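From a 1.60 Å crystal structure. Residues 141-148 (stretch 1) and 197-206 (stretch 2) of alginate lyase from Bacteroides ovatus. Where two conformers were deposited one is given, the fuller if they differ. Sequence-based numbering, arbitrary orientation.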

ATOM      1  N   LYS A 141     -16.881 -14.290   3.838  1.00  7.72           N
ATOM      2  CA  LYS A 141     -16.362 -13.202   3.023  1.00  8.06           C
ATOM      3  C   LYS A 141     -16.561 -11.807   3.627  1.00  9.77           C
ATOM      4  O   LYS A 141     -17.500 -11.536   4.376  1.00 11.03           O
ATOM      5  CB  LYS A 141     -16.975 -13.199   1.645  1.00 10.77           C
ATOM      6  CG  LYS A 141     -18.444 -12.863   1.631  1.00 13.70           C
ATOM      7  CD  LYS A 141     -18.972 -12.881   0.222  1.00 26.35           C
ATOM      8  CE  LYS A 141     -20.459 -12.669   0.181  1.00 38.76           C
ATOM      9  NZ  LYS A 141     -20.948 -13.011  -1.193  1.00 42.00           N
HETATM   10  N   MSE A 142     -15.633 -10.939   3.264  1.00  7.71           N
HETATM   11  CA  MSE A 142     -15.709  -9.523   3.610  1.00  6.36           C
HETATM   12  C   MSE A 142     -16.599  -8.798   2.598  1.00  6.88           C
HETATM   13  O   MSE A 142     -16.394  -8.913   1.409  1.00  8.04           O
HETATM   14  CB  MSE A 142     -14.326  -8.893   3.635  1.00  6.91           C
HETATM   15  CG  MSE A 142     -14.330  -7.408   3.890  1.00  8.45           C
HETATM   16 SE   MSE A 142     -12.559  -6.627   3.877  0.75  4.89          SE
HETATM   17  CE  MSE A 142     -13.039  -4.834   3.322  1.00  7.41           C
ATOM     18  N   ASN A 143     -17.587  -8.050   3.080  1.00  7.50           N
ATOM     19  CA  ASN A 143     -18.385  -7.187   2.192  1.00  6.96           C
ATOM     20  C   ASN A 143     -17.520  -6.113   1.545  1.00  7.05           C
ATOM     21  O   ASN A 143     -16.571  -5.620   2.164  1.00  6.59           O
ATOM     22  CB  ASN A 143     -19.584  -6.618   2.924  1.00  7.07           C
ATOM     23  CG  ASN A 143     -20.545  -7.681   3.368  1.00 10.39           C
ATOM     24  OD1 ASN A 143     -20.702  -8.703   2.695  1.00 10.94           O
ATOM     25  ND2 ASN A 143     -21.209  -7.448   4.507  1.00  8.33           N
ATOM     26  N   PRO A 144     -17.845  -5.721   0.303  1.00  7.65           N
ATOM     27  CA  PRO A 144     -16.966  -4.797  -0.417  1.00  7.60           C
ATOM     28  C   PRO A 144     -17.243  -3.311  -0.100  1.00  7.57           C
ATOM     29  O   PRO A 144     -17.682  -2.547  -0.964  1.00  8.66           O
ATOM     30  CB  PRO A 144     -17.240  -5.133  -1.896  1.00  8.86           C
ATOM     31  CG  PRO A 144     -18.637  -5.573  -1.875  1.00  9.09           C
ATOM     32  CD  PRO A 144     -18.827  -6.348  -0.610  1.00 10.34           C
ATOM     33  N   HIS A 145     -16.950  -2.936   1.146  1.00  7.30           N
ATOM     34  CA  HIS A 145     -17.038  -1.555   1.625  1.00  6.21           C
ATOM     35  C   HIS A 145     -16.280  -1.428   2.932  1.00  6.62           C
ATOM     36  O   HIS A 145     -15.981  -2.412   3.585  1.00  9.10           O
ATOM     37  CB  HIS A 145     -18.481  -1.126   1.841  1.00  6.84           C
ATOM     38  CG  HIS A 145     -19.152  -1.813   2.983  1.00  8.89           C
ATOM     39  ND1 HIS A 145     -19.056  -1.356   4.291  1.00 10.30           N
ATOM     40  CD2 HIS A 145     -19.923  -2.919   3.022  1.00 10.63           C
ATOM     41  CE1 HIS A 145     -19.751  -2.153   5.074  1.00 14.09           C
ATOM     42  NE2 HIS A 145     -20.274  -3.114   4.335  1.00  9.28           N
ATOM     43  N   LEU A 146     -15.965  -0.191   3.299  1.00  8.78           N
ATOM     44  CA  LEU A 146     -15.258   0.101   4.537  1.00  7.44           C
ATOM     45  C   LEU A 146     -16.037   1.164   5.346  1.00  7.16           C
ATOM     46  O   LEU A 146     -15.463   2.058   5.952  1.00  7.83           O
ATOM     47  CB  LEU A 146     -13.803   0.538   4.239  1.00  9.57           C
ATOM     48  CG  LEU A 146     -12.860  -0.641   3.909  1.00 12.94           C
ATOM     49  CD1 LEU A 146     -12.924  -0.890   2.411  1.00 16.62           C
ATOM     50  CD2 LEU A 146     -11.444  -0.352   4.322  1.00 19.44           C
ATOM     51  N   THR A 147     -17.366   1.001   5.445  1.00  6.79           N
ATOM     52  CA  THR A 147     -18.174   1.870   6.279  1.00  6.75           C
ATOM     53  C   THR A 147     -17.705   1.887   7.730  1.00  7.45           C
ATOM     54  O   THR A 147     -17.812   2.932   8.404  1.00  8.62           O
ATOM     55  CB  THR A 147     -19.674   1.492   6.155  1.00 11.08           C
ATOM     56  OG1 THR A 147     -20.023   1.617   4.780  1.00  9.92           O
ATOM     57  CG2 THR A 147     -20.563   2.433   7.029  1.00  9.57           C
ATOM     58  N   TYR A 148     -17.146   0.762   8.201  1.00  8.09           N
ATOM     59  CA  TYR A 148     -16.704   0.654   9.593  1.00  7.23           C
ATOM     60  C   TYR A 148     -15.183   0.558   9.723  1.00  7.12           C
ATOM     61  O   TYR A 148     -14.682   0.014  10.680  1.00  7.94           O
ATOM     62  CB  TYR A 148     -17.452  -0.468  10.307  1.00  7.93           C
ATOM     63  CG  TYR A 148     -18.951  -0.166  10.347  1.00  7.21           C
ATOM     64  CD1 TYR A 148     -19.468   0.691  11.321  1.00  8.84           C
ATOM     65  CD2 TYR A 148     -19.818  -0.662   9.383  1.00 10.01           C
ATOM     66  CE1 TYR A 148     -20.828   1.027  11.332  1.00 11.02           C
ATOM     67  CE2 TYR A 148     -21.151  -0.322   9.385  1.00  8.74           C
ATOM     68  CZ  TYR A 148     -21.667   0.503  10.383  1.00  8.83           C
ATOM     69  OH  TYR A 148     -23.030   0.859  10.380  1.00  9.80           O
ATOM     70  N   GLU A 197     -15.444  -8.776  -9.611  1.00  8.79           N
ATOM     71  CA  GLU A 197     -16.777  -8.356  -9.137  0.50  9.65           C
ATOM     72  C   GLU A 197     -16.691  -7.706  -7.751  1.00 10.47           C
ATOM     73  O   GLU A 197     -17.325  -6.699  -7.499  1.00 10.38           O
ATOM     74  CB  GLU A 197     -17.773  -9.521  -9.141  0.50 12.83           C
ATOM     75  CG  GLU A 197     -18.275  -9.865 -10.561  0.50 11.39           C
ATOM     76  CD  GLU A 197     -19.256 -11.029 -10.623  0.50 24.47           C
ATOM     77  OE1 GLU A 197     -19.527 -11.650  -9.586  0.50 22.18           O
ATOM     78  OE2 GLU A 197     -19.756 -11.309 -11.730  0.50 23.14           O
ATOM     79  N   TRP A 198     -15.872  -8.275  -6.860  1.00  8.86           N
ATOM     80  CA  TRP A 198     -15.661  -7.661  -5.534  1.00  7.93           C
ATOM     81  C   TRP A 198     -15.078  -6.253  -5.665  1.00  7.77           C
ATOM     82  O   TRP A 198     -15.605  -5.296  -5.079  1.00  8.51           O
ATOM     83  CB  TRP A 198     -14.761  -8.542  -4.666  1.00  8.92           C
ATOM     84  CG  TRP A 198     -14.756  -8.148  -3.218  1.00  5.96           C
ATOM     85  CD1 TRP A 198     -15.507  -8.724  -2.223  1.00  8.87           C
ATOM     86  CD2 TRP A 198     -13.936  -7.167  -2.578  1.00  8.21           C
ATOM     87  NE1 TRP A 198     -15.243  -8.138  -1.037  1.00  8.80           N
ATOM     88  CE2 TRP A 198     -14.277  -7.185  -1.209  1.00  7.34           C
ATOM     89  CE3 TRP A 198     -12.943  -6.299  -3.013  1.00  8.31           C
ATOM     90  CZ2 TRP A 198     -13.688  -6.355  -0.289  1.00  7.25           C
ATOM     91  CZ3 TRP A 198     -12.356  -5.474  -2.094  1.00  7.32           C
ATOM     92  CH2 TRP A 198     -12.730  -5.512  -0.740  1.00  8.07           C
ATOM     93  N   PHE A 199     -14.016  -6.101  -6.470  1.00  6.78           N
ATOM     94  CA  PHE A 199     -13.378  -4.803  -6.634  1.00  7.69           C
ATOM     95  C   PHE A 199     -14.321  -3.841  -7.377  1.00  9.28           C
ATOM     96  O   PHE A 199     -14.252  -2.656  -7.166  1.00  8.83           O
ATOM     97  CB  PHE A 199     -12.008  -4.928  -7.325  1.00  7.85           C
ATOM     98  CG  PHE A 199     -10.899  -5.226  -6.355  1.00  7.30           C
ATOM     99  CD1 PHE A 199     -10.331  -4.192  -5.598  1.00  6.78           C
ATOM    100  CD2 PHE A 199     -10.489  -6.555  -6.100  1.00  6.53           C
ATOM    101  CE1 PHE A 199      -9.366  -4.452  -4.668  1.00  9.40           C
ATOM    102  CE2 PHE A 199      -9.521  -6.796  -5.152  1.00  9.32           C
ATOM    103  CZ  PHE A 199      -8.957  -5.741  -4.432  1.00 10.56           C
ATOM    104  N   THR A 200     -15.185  -4.343  -8.255  1.00  7.57           N
ATOM    105  CA  THR A 200     -16.152  -3.469  -8.975  1.00  8.85           C
ATOM    106  C   THR A 200     -17.097  -2.859  -7.947  1.00  8.47           C
ATOM    107  O   THR A 200     -17.362  -1.663  -7.987  1.00  8.41           O
ATOM    108  CB  THR A 200     -16.942  -4.249 -10.032  1.00  9.33           C
ATOM    109  OG1 THR A 200     -16.064  -4.694 -11.092  1.00  8.55           O
ATOM    110  CG2 THR A 200     -18.065  -3.413 -10.590  1.00 10.29           C
ATOM    111  N   GLN A 201     -17.584  -3.688  -7.012  1.00  9.24           N
ATOM    112  CA  GLN A 201     -18.439  -3.230  -5.944  1.00  9.04           C
ATOM    113  C   GLN A 201     -17.754  -2.276  -4.999  1.00  9.92           C
ATOM    114  O   GLN A 201     -18.306  -1.264  -4.590  1.00  8.83           O
ATOM    115  CB  GLN A 201     -19.040  -4.380  -5.194  1.00 11.42           C
ATOM    116  CG  GLN A 201     -20.076  -5.116  -5.995  1.00 13.05           C
ATOM    117  CD  GLN A 201     -20.650  -6.277  -5.184  1.00 23.24           C
ATOM    118  OE1 GLN A 201     -20.067  -7.334  -5.122  1.00 35.20           O
ATOM    119  NE2 GLN A 201     -21.773  -6.056  -4.551  1.00 36.69           N
ATOM    120  N   LEU A 202     -16.514  -2.565  -4.655  1.00  9.75           N
ATOM    121  CA  LEU A 202     -15.740  -1.620  -3.853  1.00  8.57           C
ATOM    122  C   LEU A 202     -15.610  -0.251  -4.516  1.00  7.81           C
ATOM    123  O   LEU A 202     -15.795   0.765  -3.865  1.00  9.73           O
ATOM    124  CB  LEU A 202     -14.351  -2.195  -3.561  1.00  7.86           C
ATOM    125  CG  LEU A 202     -13.447  -1.292  -2.718  1.00  8.87           C
ATOM    126  CD1 LEU A 202     -14.005  -1.071  -1.274  1.00  8.40           C
ATOM    127  CD2 LEU A 202     -12.004  -1.756  -2.698  1.00  6.93           C
ATOM    128  N   VAL A 203     -15.265  -0.223  -5.797  1.00  6.13           N
ATOM    129  CA  VAL A 203     -15.155   1.022  -6.560  1.00  7.16           C
ATOM    130  C   VAL A 203     -16.478   1.800  -6.609  1.00 10.05           C
ATOM    131  O   VAL A 203     -16.469   3.028  -6.375  1.00  9.43           O
ATOM    132  CB  VAL A 203     -14.562   0.827  -7.975  1.00  7.91           C
ATOM    133  CG1 VAL A 203     -14.695   2.191  -8.802  1.00  7.06           C
ATOM    134  CG2 VAL A 203     -13.062   0.350  -7.877  1.00  8.58           C
ATOM    135  N   GLU A 204     -17.583   1.091  -6.796  1.00  9.09           N
ATOM    136  CA  GLU A 204     -18.906   1.701  -6.691  1.00  8.37           C
ATOM    137  C   GLU A 204     -19.125   2.346  -5.327  1.00 10.88           C
ATOM    138  O   GLU A 204     -19.646   3.452  -5.245  1.00 10.85           O
ATOM    139  CB  GLU A 204     -19.997   0.668  -6.968  1.00  7.99           C
ATOM    140  CG  GLU A 204     -20.074   0.330  -8.449  1.00 14.28           C
ATOM    141  CD  GLU A 204     -21.067  -0.763  -8.765  1.00 21.61           C
ATOM    142  OE1 GLU A 204     -21.503  -1.493  -7.872  1.00 21.92           O
ATOM    143  OE2 GLU A 204     -21.381  -0.879  -9.954  1.00 29.07           O
ATOM    144  N   TRP A 205     -18.749   1.643  -4.260  1.00  8.02           N
ATOM    145  CA  TRP A 205     -18.876   2.195  -2.936  1.00  8.41           C
ATOM    146  C   TRP A 205     -17.963   3.411  -2.780  1.00  9.91           C
ATOM    147  O   TRP A 205     -18.366   4.415  -2.163  1.00  9.54           O
ATOM    148  CB  TRP A 205     -18.546   1.109  -1.897  1.00  8.71           C
ATOM    149  CG  TRP A 205     -18.613   1.591  -0.506  1.00 10.20           C
ATOM    150  CD1 TRP A 205     -19.743   1.757   0.250  1.00 10.80           C
ATOM    151  CD2 TRP A 205     -17.522   2.036   0.294  1.00  9.60           C
ATOM    152  NE1 TRP A 205     -19.408   2.257   1.490  1.00 10.60           N
ATOM    153  CE2 TRP A 205     -18.058   2.455   1.544  1.00  9.67           C
ATOM    154  CE3 TRP A 205     -16.147   2.167   0.077  1.00 10.18           C
ATOM    155  CZ2 TRP A 205     -17.260   2.980   2.548  1.00  9.69           C
ATOM    156  CZ3 TRP A 205     -15.362   2.663   1.087  1.00 13.80           C
ATOM    157  CH2 TRP A 205     -15.925   3.076   2.312  1.00 12.23           C
HETATM  158  N   MSE A 206     -16.721   3.327  -3.266  1.00  8.37           N
HETATM  159  CA  MSE A 206     -15.760   4.439  -3.125  1.00  8.28           C
HETATM  160  C   MSE A 206     -16.275   5.723  -3.793  1.00  9.92           C
HETATM  161  O   MSE A 206     -16.046   6.823  -3.299  1.00 11.52           O
HETATM  162  CB  MSE A 206     -14.419   4.076  -3.724  1.00  7.16           C
HETATM  163  CG  MSE A 206     -13.661   3.088  -2.864  1.00  8.78           C
HETATM  164 SE   MSE A 206     -12.055   2.424  -3.744  0.75  7.09          SE
HETATM  165  CE  MSE A 206     -11.000   4.017  -3.690  1.00 10.21           C
TER
HETATM  166  O   HOH W   1     -20.824   3.928   3.441  1.00 11.72           O

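An irregular segment lies against one side of a helix, and two tryptophans seven residues apart, two helical turns, organize the fit. A direct hydrogen bond across the contact is made by the first: Trp-198 NE1 donates to Met-142 O at 2.8 Å, with an N-H...O angle of 175°. Nearly straight, it meets a backbone carbonyl that no helix or strand partner occupies within these stretches, and Met-142 O lies at the edge of the indole, near its plane.

While the ring edge takes the hydrogen bond, one face carries a CH-pi contact. Pro-144 CB sits 3.7 Å from the centroid of the Trp-198 five-membered ring, 12° off its normal. The motif recurs at the second tryptophan, where His-145 CB lies 3.4 Å from the corresponding centroid of Trp-205, only 3° off the normal.

Apolar packing fills in around the rings. Pro-144, pointing toward the helix, also places CG 3.5 Å from Gln-201 CB, while Leu-146 CD1 meets Leu-202 CD1 at 3.8 Å and Leu-146 CB lies 3.8 Å from Trp-205 CH2.

The second indole nitrogen is served by water: Trp-205 NE1 donates to it at 2.9 Å, and Thr-147 OG1 bonds the same water at 2.8 Å. Within the loop, Thr-147 N donates to His-145 ND1 at 3.1 Å, linking the imidazole to the loop backbone two residues further on.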